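Local coordinates for glycosyl hydrolase family 2, TIM barrel domain protein (Parabacteroides merdae ATCC 43184, PDB 6DXU) that probably hydrolyses beta-glucuronides, as a glycoside hydrolase family 2 beta-glucuronidase of a human gut bacterium, at residues D[172-177]-D[434-439]; D[176-179]-D[185-188]; D[447-452]-D[471-476]; D[134-139]-D[409-414]. One frame throughout, in Å; residues are numbered along the deposited sequence.

Contact 1 (D[172-177]-D[434-439]). With NA (sodium ion), chain O.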
# COMPACT_ATOMS: atom_id res chain seq x y z
N ARG D 172 18.84 -9.07 -10.42
CA ARG D 172 18.17 -9.13 -11.71
C ARG D 172 16.75 -8.62 -11.57
O ARG D 172 16.08 -8.87 -10.56
CB ARG D 172 18.16 -10.58 -12.22
CG ARG D 172 19.53 -11.16 -12.45
CD ARG D 172 19.44 -12.63 -12.78
NE ARG D 172 19.02 -12.87 -14.16
CZ ARG D 172 19.84 -12.91 -15.21
NH1 ARG D 172 21.15 -12.69 -15.05
NH2 ARG D 172 19.36 -13.19 -16.41
N ASP D 173 16.28 -7.88 -12.57
CA ASP D 173 14.93 -7.31 -12.50
C ASP D 173 14.47 -7.05 -13.93
O ASP D 173 15.00 -6.15 -14.59
CB ASP D 173 14.96 -6.03 -11.67
CG ASP D 173 13.58 -5.41 -11.48
OD1 ASP D 173 12.59 -5.87 -12.10
OD2 ASP D 173 13.51 -4.45 -10.68
N LEU D 174 13.49 -7.82 -14.39
CA LEU D 174 12.99 -7.65 -15.75
C LEU D 174 12.32 -6.29 -15.95
O LEU D 174 12.21 -5.83 -17.09
CB LEU D 174 12.01 -8.78 -16.09
CG LEU D 174 12.71 -10.15 -16.16
CD1 LEU D 174 11.66 -11.28 -16.18
CD2 LEU D 174 13.64 -10.23 -17.37
N GLU D 175 11.86 -5.66 -14.87
CA GLU D 175 11.15 -4.38 -14.94
C GLU D 175 12.08 -3.20 -14.70
O GLU D 175 11.60 -2.11 -14.37
CB GLU D 175 9.98 -4.34 -13.95
CG GLU D 175 8.87 -5.38 -14.21
CD GLU D 175 8.12 -5.10 -15.52
OE1 GLU D 175 8.19 -3.95 -16.04
OE2 GLU D 175 7.50 -6.05 -16.05
N MET D 176 13.38 -3.41 -14.86
CA MET D 176 14.38 -2.36 -14.70
C MET D 176 15.34 -2.43 -15.88
O MET D 176 15.70 -3.52 -16.32
CB MET D 176 15.15 -2.56 -13.37
CG MET D 176 16.24 -1.51 -13.10
SD MET D 176 17.26 -1.98 -11.66
CE MET D 176 18.31 -3.26 -12.39
N ILE D 177 15.70 -1.26 -16.43
CA ILE D 177 16.71 -1.26 -17.49
C ILE D 177 18.08 -1.06 -16.83
O ILE D 177 18.16 -0.41 -15.78
CB ILE D 177 16.45 -0.18 -18.55
CG1 ILE D 177 16.48 1.23 -17.94
CG2 ILE D 177 15.11 -0.46 -19.23
CD1 ILE D 177 16.49 2.37 -19.02
N PRO D 434 14.16 -9.67 -28.41
CA PRO D 434 13.03 -9.98 -27.51
C PRO D 434 13.40 -10.86 -26.33
O PRO D 434 14.57 -11.22 -26.14
CB PRO D 434 12.07 -10.73 -28.44
CG PRO D 434 13.02 -11.53 -29.31
CD PRO D 434 14.24 -10.63 -29.53
N ASN D 435 12.39 -11.17 -25.52
CA ASN D 435 12.33 -12.30 -24.59
C ASN D 435 12.60 -11.95 -23.12
O ASN D 435 12.73 -12.85 -22.29
CB ASN D 435 13.27 -13.44 -25.01
CG ASN D 435 12.76 -14.80 -24.53
OD1 ASN D 435 11.56 -14.97 -24.27
ND2 ASN D 435 13.67 -15.75 -24.37
N ASP D 436 12.65 -10.66 -22.75
CA ASP D 436 12.52 -10.40 -21.32
C ASP D 436 11.06 -10.47 -20.84
O ASP D 436 10.81 -10.45 -19.63
CB ASP D 436 13.11 -9.04 -20.94
CG ASP D 436 14.56 -9.15 -20.46
OD1 ASP D 436 15.13 -10.26 -20.49
OD2 ASP D 436 15.14 -8.12 -20.04
N PHE D 437 10.12 -10.59 -21.77
CA PHE D 437 8.70 -10.67 -21.46
C PHE D 437 8.07 -11.75 -22.34
O PHE D 437 8.62 -12.11 -23.38
CB PHE D 437 8.00 -9.31 -21.68
CG PHE D 437 8.69 -8.19 -20.97
CD1 PHE D 437 8.32 -7.85 -19.67
CD2 PHE D 437 9.76 -7.52 -21.56
CE1 PHE D 437 8.99 -6.83 -19.00
CE2 PHE D 437 10.42 -6.51 -20.89
CZ PHE D 437 10.05 -6.17 -19.62
N ASN D 438 6.91 -12.25 -21.93
CA ASN D 438 6.24 -13.26 -22.73
C ASN D 438 5.50 -12.68 -23.93
O ASN D 438 4.85 -13.44 -24.66
CB ASN D 438 5.25 -14.08 -21.89
CG ASN D 438 4.03 -13.28 -21.46
OD1 ASN D 438 4.04 -12.05 -21.43
ND2 ASN D 438 2.96 -13.99 -21.12
N THR D 439 5.57 -11.37 -24.15
CA THR D 439 5.07 -10.77 -25.38
C THR D 439 6.12 -9.80 -25.90
O THR D 439 6.98 -9.34 -25.16
CB THR D 439 3.75 -10.00 -25.17
OG1 THR D 439 3.96 -8.95 -24.22
CG2 THR D 439 2.65 -10.92 -24.67
NA NA O . 16.83 -5.65 -15.99
O HOH W 1 18.29 -6.62 -14.39
O HOH W 2 13.87 -6.13 -19.15
O HOH W 3 16.51 -7.72 -17.25
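Leu-174 and Asp-436 meet by packing of methyls on polar groups: Leu-174 CD2 lies 3.4 Å from the carboxylate carbon Asp-436 CG, and Leu-174 CD1 sits 3.6 Å from the backbone Asp-436 O. With chi1 at -67°, the leucine CG stands anti to its own carbonyl carbon, which carries both methyls to 434-439. An alanine here would lack both methyls and would probably open a gap beside Asp-436, removing part of the carboxylate's apolar cover. The Phe-437 ring makes the second patch. Its CZ approaches Leu-174 O to 3.3 Å, and Glu-175 OE2 is at the ring edge, 3.4 Å from Phe-437 CE1, with carboxylate and ring planes 59° apart. Glu-175 OE1 is bonded to Gly-398 N.

Polar linkage between the segments runs through water. Water 2 donates to Leu-174 O, at 2.7 Å, and to Asp-436 OD2, which is also bonded to Ser-179 OG. Water 3 donates to the same OD2 and ligates the sodium ion. Asp-436 OD1 is salt-bridged to Arg-52 of the second subunit.

The metal takes Asp-173 O and Met-176 O at 2.4 Å each, with Pro-178 O and waters 1 and 3. Those first two carbonyls begin and end a type I beta turn, within which Glu-175 N bonds Asp-173 OD1 at 2.9 Å: an Asx turn next to a sodium site built from backbone carbonyls, set where the sugar-binding domain meets the TIM barrel.

Contact 2 (D[176-179]-D[185-188]). With NA (sodium ion), chain O.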
# COMPACT_ATOMS: atom_id res chain seq x y z
N MET D 176 13.38 -3.41 -14.86
CA MET D 176 14.38 -2.36 -14.70
C MET D 176 15.34 -2.43 -15.88
O MET D 176 15.70 -3.52 -16.32
CB MET D 176 15.15 -2.56 -13.37
CG MET D 176 16.24 -1.51 -13.10
SD MET D 176 17.26 -1.98 -11.66
CE MET D 176 18.31 -3.26 -12.39
N ILE D 177 15.70 -1.26 -16.43
CA ILE D 177 16.71 -1.26 -17.49
C ILE D 177 18.08 -1.06 -16.83
O ILE D 177 18.16 -0.41 -15.78
CB ILE D 177 16.45 -0.18 -18.55
CG1 ILE D 177 16.48 1.23 -17.94
CG2 ILE D 177 15.11 -0.46 -19.23
CD1 ILE D 177 16.49 2.37 -19.02
N PRO D 178 19.17 -1.63 -17.39
CA PRO D 178 19.19 -2.46 -18.61
C PRO D 178 18.73 -3.90 -18.39
O PRO D 178 18.53 -4.34 -17.26
CB PRO D 178 20.67 -2.46 -19.00
CG PRO D 178 21.37 -2.40 -17.69
CD PRO D 178 20.52 -1.50 -16.81
N SER D 179 18.60 -4.62 -19.50
CA SER D 179 18.21 -6.03 -19.50
C SER D 179 19.40 -6.93 -19.25
O SER D 179 20.50 -6.68 -19.75
CB SER D 179 17.58 -6.38 -20.85
OG SER D 179 17.46 -7.78 -21.00
N ASN D 185 28.06 -6.59 -17.89
CA ASN D 185 27.63 -6.83 -16.52
C ASN D 185 26.81 -5.66 -16.01
O ASN D 185 27.21 -4.50 -16.17
CB ASN D 185 28.83 -7.03 -15.60
CG ASN D 185 29.62 -8.26 -15.96
OD1 ASN D 185 29.12 -9.37 -15.90
ND2 ASN D 185 30.87 -8.06 -16.33
N ILE D 186 25.70 -5.99 -15.35
CA ILE D 186 24.89 -4.99 -14.65
C ILE D 186 25.43 -4.95 -13.23
O ILE D 186 24.99 -5.68 -12.33
CB ILE D 186 23.40 -5.33 -14.71
CG1 ILE D 186 23.00 -5.52 -16.17
CG2 ILE D 186 22.57 -4.20 -14.08
CD1 ILE D 186 21.55 -5.96 -16.34
N TYR D 187 26.42 -4.10 -13.04
CA TYR D 187 27.27 -4.15 -11.86
C TYR D 187 26.56 -3.59 -10.64
O TYR D 187 25.58 -2.84 -10.73
CB TYR D 187 28.54 -3.36 -12.12
CG TYR D 187 29.62 -4.09 -12.87
CD1 TYR D 187 30.01 -5.39 -12.51
CD2 TYR D 187 30.32 -3.46 -13.91
CE1 TYR D 187 31.05 -6.04 -13.18
CE2 TYR D 187 31.37 -4.11 -14.59
CZ TYR D 187 31.72 -5.39 -14.21
OH TYR D 187 32.74 -6.04 -14.87
N GLY D 188 27.07 -3.95 -9.46
CA GLY D 188 26.51 -3.49 -8.21
C GLY D 188 27.54 -2.75 -7.38
O GLY D 188 28.74 -3.05 -7.47
NA NA O . 16.83 -5.65 -15.99
O HOH W 3 16.51 -7.72 -17.25
O HOH W 1 18.29 -6.62 -14.39
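The puckered Pro-178 ring presents its CG corner to Ile-186, with CG 3.8 Å from Ile-186 CD1, and the two side chains run antiparallel alongside one another. The flat group of the contact is the Tyr-187 ring, which has Asn-185 CB over one face, 3.4 Å above the plane and displaced toward the rim. At the end of that ring Asn-185 ND2 makes a weak bond to Tyr-187 OH, bent to 129°; the hydroxyl is also bonded to Asp-335 OD1.

Ile-186 carries the contact. Its CG1 is anti to the carbonyl carbon (chi1 -54°) and the chain then runs extended (chi2 176°), placing CD1 against two carbonyls, 3.5 Å from Pro-178 O and 3.6 Å from Ser-179 O.

The peptide before Pro-178 is cis, in the long loop that joins strands 162-169 and 194-199 of the sugar-binding domain. Met-176 O and Pro-178 O, on the two sides of Ile-177, converge on one sodium ion, at 2.4 Å from Met-176 O and 2.5 Å from Pro-178 O; Asp-173 O and waters 1 and 3 are the other ligands. Pro-178 O therefore faces both the metal and the Ile-186 methyl. Behind that methyl the backbone of Ile-186 is gripped at N by Tyr-86 OH and at O by Asn-170 ND2.

Contact 3 (D[447-452]-D[471-476])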
# COMPACT_ATOMS: atom_id res chain seq x y z
N ALA D 447 5.79 3.43 -29.96
CA ALA D 447 5.12 4.51 -29.24
C ALA D 447 6.00 5.06 -28.14
O ALA D 447 6.08 6.29 -27.94
CB ALA D 447 3.78 4.03 -28.67
N PHE D 448 6.66 4.17 -27.39
CA PHE D 448 7.51 4.64 -26.30
C PHE D 448 8.79 5.26 -26.84
O PHE D 448 9.30 6.23 -26.27
CB PHE D 448 7.83 3.50 -25.33
CG PHE D 448 8.54 3.96 -24.08
CD1 PHE D 448 7.92 4.85 -23.22
CD2 PHE D 448 9.84 3.55 -23.81
CE1 PHE D 448 8.57 5.30 -22.08
CE2 PHE D 448 10.50 3.99 -22.66
CZ PHE D 448 9.87 4.86 -21.80
N MET D 449 9.34 4.70 -27.93
CA MET D 449 10.51 5.32 -28.55
C MET D 449 10.20 6.74 -29.00
O MET D 449 11.02 7.65 -28.83
CB MET D 449 10.99 4.48 -29.74
CG MET D 449 12.29 4.95 -30.38
SD MET D 449 13.72 4.51 -29.37
CE MET D 449 13.82 2.74 -29.69
N LYS D 450 9.00 6.96 -29.56
CA LYS D 450 8.66 8.31 -30.00
C LYS D 450 8.47 9.23 -28.80
O LYS D 450 8.86 10.41 -28.85
CB LYS D 450 7.39 8.29 -30.86
CG LYS D 450 7.02 9.65 -31.48
CD LYS D 450 8.22 10.21 -32.26
CE LYS D 450 7.78 11.24 -33.32
NZ LYS D 450 7.16 12.47 -32.71
N GLU D 451 7.91 8.72 -27.71
CA GLU D 451 7.79 9.54 -26.51
C GLU D 451 9.16 10.00 -26.03
O GLU D 451 9.35 11.17 -25.69
CB GLU D 451 7.06 8.78 -25.41
CG GLU D 451 6.86 9.62 -24.16
CD GLU D 451 6.19 8.87 -23.01
OE1 GLU D 451 6.16 9.41 -21.90
OE2 GLU D 451 5.67 7.75 -23.23
N LEU D 452 10.14 9.08 -26.00
CA LEU D 452 11.51 9.44 -25.60
C LEU D 452 12.14 10.45 -26.56
O LEU D 452 12.79 11.41 -26.14
CB LEU D 452 12.38 8.19 -25.50
CG LEU D 452 12.05 7.12 -24.45
CD1 LEU D 452 12.97 5.90 -24.63
CD2 LEU D 452 12.21 7.69 -23.05
N GLU D 471 15.19 -1.71 -36.74
CA GLU D 471 14.78 -1.23 -38.06
C GLU D 471 13.35 -0.69 -38.05
O GLU D 471 13.05 0.31 -38.71
CB GLU D 471 14.93 -2.33 -39.10
CG GLU D 471 14.76 -1.82 -40.53
CD GLU D 471 15.26 -2.80 -41.58
OE1 GLU D 471 15.17 -4.03 -41.34
OE2 GLU D 471 15.76 -2.35 -42.63
N PHE D 472 12.45 -1.32 -37.28
CA PHE D 472 11.07 -0.85 -37.27
C PHE D 472 10.88 0.45 -36.49
O PHE D 472 9.75 0.93 -36.39
CB PHE D 472 10.12 -1.93 -36.74
CG PHE D 472 10.35 -2.33 -35.29
CD1 PHE D 472 9.80 -1.59 -34.26
CD2 PHE D 472 11.05 -3.48 -34.98
CE1 PHE D 472 9.98 -1.96 -32.93
CE2 PHE D 472 11.25 -3.86 -33.66
CZ PHE D 472 10.71 -3.11 -32.63
N CYS D 473 11.96 1.02 -35.93
CA CYS D 473 11.94 2.36 -35.36
C CYS D 473 12.82 3.33 -36.14
O CYS D 473 13.09 4.44 -35.65
CB CYS D 473 12.38 2.33 -33.89
SG CYS D 473 11.17 1.64 -32.72
N ASN D 474 13.30 2.96 -37.34
CA ASN D 474 14.31 3.83 -37.95
C ASN D 474 13.73 5.13 -38.53
O ASN D 474 14.51 5.99 -38.96
CB ASN D 474 15.13 3.07 -39.02
CG ASN D 474 14.33 2.75 -40.28
OD1 ASN D 474 13.12 2.96 -40.36
ND2 ASN D 474 15.02 2.19 -41.27
N ASP D 475 12.41 5.31 -38.51
CA ASP D 475 11.79 6.56 -38.93
C ASP D 475 11.60 7.55 -37.78
O ASP D 475 11.16 8.68 -38.02
CB ASP D 475 10.42 6.29 -39.58
CG ASP D 475 9.45 5.56 -38.63
OD1 ASP D 475 9.91 4.76 -37.79
OD2 ASP D 475 8.22 5.77 -38.72
N ILE D 476 11.90 7.14 -36.55
CA ILE D 476 11.58 7.97 -35.39
C ILE D 476 12.73 8.90 -35.03
O ILE D 476 12.52 10.10 -34.80
CB ILE D 476 11.19 7.06 -34.20
CG1 ILE D 476 9.80 6.45 -34.43
CG2 ILE D 476 11.21 7.84 -32.88
CD1 ILE D 476 9.45 5.33 -33.47
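Met-449 is the first residue of 447-452 to touch the loop 471-476, and it does so with several atoms. Its CB lies 4.1 Å from Cys-473 SG and 4.1 Å from Ile-476 CD1, so the root of the side chain rests between the two. Its CG meets the other isoleucine branch, CG2, at 4.0 Å. Bends at chi2 (76°) and chi3 then fold the chain back, and the terminal methyl Met-449 CE returns to 4.2 Å from Cys-473 SG. The same methionine also packs on Ile-467 of strand 464-468 and on Trp-391.

Lys-450 follows with its aliphatic part. Ile-476 CG2 is 3.9 Å from Lys-450 CD and 3.9 Å from Lys-450 CA, which puts this methyl against both the helix backbone and the middle of the lysine chain. With CG1 beside the backbone N (chi1 -73°), the CG2 branch is left anti to that N, serving Met-449 and Lys-450 alike. The ammonium group finds its partners elsewhere: Lys-450 NZ is salt-bridged to Asp-454 and hydrogen-bonded to Leu-262 O of the third subunit.

On the loop side, a backbone bond from Ile-476 N to Cys-473 O, 3.1 Å long, closes a turn whose two ends both present their side chains to the helix. The contact thus seats barrel helix 442-459 against the connection between parallel strands 464-468 and 479-481. Between 447-452 and 471-476 cohesion comes from van der Waals contact of methyl, methylene and sulfur groups, without a hydrogen bond; Arg-446, one residue earlier on the helix, supplies the polar tie to Asp-475 and Phe-472 O.

Contact 4 (D[134-139]-D[409-414])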
# COMPACT_ATOMS: atom_id res chain seq x y z
N GLY D 134 21.56 2.86 -12.44
CA GLY D 134 22.95 2.69 -12.08
C GLY D 134 23.91 3.69 -12.67
O GLY D 134 25.11 3.61 -12.38
N TYR D 135 23.44 4.63 -13.49
CA TYR D 135 24.34 5.40 -14.34
C TYR D 135 24.12 6.89 -14.32
O TYR D 135 24.97 7.63 -14.84
CB TYR D 135 24.24 4.88 -15.79
CG TYR D 135 24.40 3.37 -15.80
CD1 TYR D 135 25.67 2.79 -15.73
CD2 TYR D 135 23.29 2.53 -15.76
CE1 TYR D 135 25.82 1.40 -15.69
CE2 TYR D 135 23.43 1.15 -15.72
CZ TYR D 135 24.69 0.59 -15.68
OH TYR D 135 24.81 -0.78 -15.65
N ASP D 136 23.04 7.37 -13.72
CA ASP D 136 22.83 8.80 -13.55
C ASP D 136 23.30 9.24 -12.17
O ASP D 136 23.43 8.43 -11.24
CB ASP D 136 21.35 9.18 -13.78
CG ASP D 136 20.34 8.26 -13.05
OD1 ASP D 136 20.69 7.16 -12.56
OD2 ASP D 136 19.15 8.65 -12.97
N SER D 137 23.62 10.52 -12.06
CA SER D 137 24.00 11.11 -10.78
C SER D 137 22.74 11.55 -10.03
O SER D 137 21.70 11.81 -10.63
CB SER D 137 24.94 12.30 -11.02
OG SER D 137 25.32 12.91 -9.80
N TRP D 138 22.84 11.60 -8.70
CA TRP D 138 21.73 11.96 -7.84
C TRP D 138 22.31 12.36 -6.49
O TRP D 138 23.47 12.05 -6.20
CB TRP D 138 20.72 10.81 -7.68
CG TRP D 138 21.35 9.49 -7.31
CD1 TRP D 138 22.07 8.67 -8.13
CD2 TRP D 138 21.31 8.83 -6.03
NE1 TRP D 138 22.49 7.55 -7.44
CE2 TRP D 138 22.03 7.62 -6.15
CE3 TRP D 138 20.71 9.14 -4.80
CZ2 TRP D 138 22.19 6.73 -5.09
CZ3 TRP D 138 20.88 8.26 -3.74
CH2 TRP D 138 21.60 7.07 -3.89
N ASN D 139 21.51 13.05 -5.69
CA ASN D 139 22.04 13.50 -4.40
C ASN D 139 20.95 13.49 -3.34
O ASN D 139 19.75 13.42 -3.65
CB ASN D 139 22.67 14.90 -4.52
CG ASN D 139 21.72 15.92 -5.13
OD1 ASN D 139 20.65 16.17 -4.60
ND2 ASN D 139 22.12 16.50 -6.25
N LEU D 409 16.62 9.34 -19.11
CA LEU D 409 16.85 10.21 -20.26
C LEU D 409 16.88 11.67 -19.83
O LEU D 409 17.81 12.41 -20.19
CB LEU D 409 15.77 9.98 -21.32
CG LEU D 409 15.82 10.87 -22.56
CD1 LEU D 409 17.15 10.73 -23.33
CD2 LEU D 409 14.64 10.61 -23.49
N ALA D 410 15.89 12.08 -19.04
CA ALA D 410 15.85 13.46 -18.56
C ALA D 410 17.07 13.79 -17.71
O ALA D 410 17.69 14.84 -17.88
CB ALA D 410 14.55 13.71 -17.77
N ASN D 411 17.44 12.88 -16.80
CA ASN D 411 18.61 13.12 -15.95
C ASN D 411 19.87 13.28 -16.79
O ASN D 411 20.68 14.18 -16.55
CB ASN D 411 18.78 11.98 -14.94
CG ASN D 411 17.81 12.07 -13.76
OD1 ASN D 411 17.12 13.07 -13.59
ND2 ASN D 411 17.77 11.01 -12.94
N MET D 412 20.06 12.41 -17.80
CA MET D 412 21.26 12.46 -18.62
C MET D 412 21.36 13.79 -19.37
O MET D 412 22.43 14.41 -19.42
CB MET D 412 21.26 11.29 -19.60
CG MET D 412 22.43 11.30 -20.56
SD MET D 412 22.44 9.83 -21.61
CE MET D 412 20.97 10.09 -22.62
N ILE D 413 20.26 14.22 -19.97
CA ILE D 413 20.26 15.46 -20.74
C ILE D 413 20.47 16.66 -19.83
O ILE D 413 21.31 17.52 -20.10
CB ILE D 413 18.97 15.59 -21.56
CG1 ILE D 413 18.92 14.48 -22.61
CG2 ILE D 413 18.88 17.00 -22.19
CD1 ILE D 413 17.61 14.40 -23.38
N VAL D 414 19.74 16.70 -18.72
CA VAL D 414 19.88 17.80 -17.76
C VAL D 414 21.30 17.83 -17.19
O VAL D 414 21.91 18.90 -17.08
CB VAL D 414 18.83 17.66 -16.64
CG1 VAL D 414 19.17 18.56 -15.46
CG2 VAL D 414 17.44 18.01 -17.18
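On the boundary between TIM-barrel helix 399-416 and the sugar-binding domain, 134-139 and 409-414 are linked by one side-chain hydrogen bond, from Asn-411 on the helix to Asp-136 in the loop before strand 138-141. Asn-411 ND2 donates to Asp-136 OD2 over 2.7 Å. The acceptor lies in the amide plane of Asn-411, and the 162° angle shows the N-H aimed nearly at it. The amide arrives on the anti side of OD2, somewhat out of the carboxylate plane, and the two planes are 35° apart. Asp-136 CB also comes within 4.0 Å of Asn-411 CB. Asp-136 CG is held between its backbone N and carbonyl carbon (chi1 47°), a crowded position that turns OD2 to the helix, while OD1 is bonded to His-131 NE2. A leucine in its place would probably leave Asn-411 ND2 and His-131 NE2 each without its acceptor, and the amide free to turn.

One residue along, Ser-137 O is bonded to Gln-415 NE2 of the same helix, and the Trp-138 ring stacks with His-131 and with Phe-112 of strand 107-112. Elsewhere on the helix, Leu-409 packs on Leu-452 and Ile-413 on Leu-459, both of helix 442-459, and Met-412 touches Trp-425 of strand 422-429.

Overall arrangement
Contacts 2 and 3 are buried and contacts 1 and 4 partly so. The buried pair each lie within one domain, contact 2 in the sugar-binding domain and contact 3 in the barrel, whereas contacts 1 and 4 span the two. Only contact 4 has a direct hydrogen bond across its segments; contact 1 combines direct packing with water bridges, one of them from a water on the sodium ion. Contacts 1 and 2 share Met-176 and that ion. Barrel helices join contacts 3 and 4, Leu-452 O lying 3.3 Å from Leu-409 CD2. Loops of the sugar-binding domain join contacts 2 and 4, where Pro-178 packs on Tyr-135. Other subunits reach contacts 1 and 3 alone.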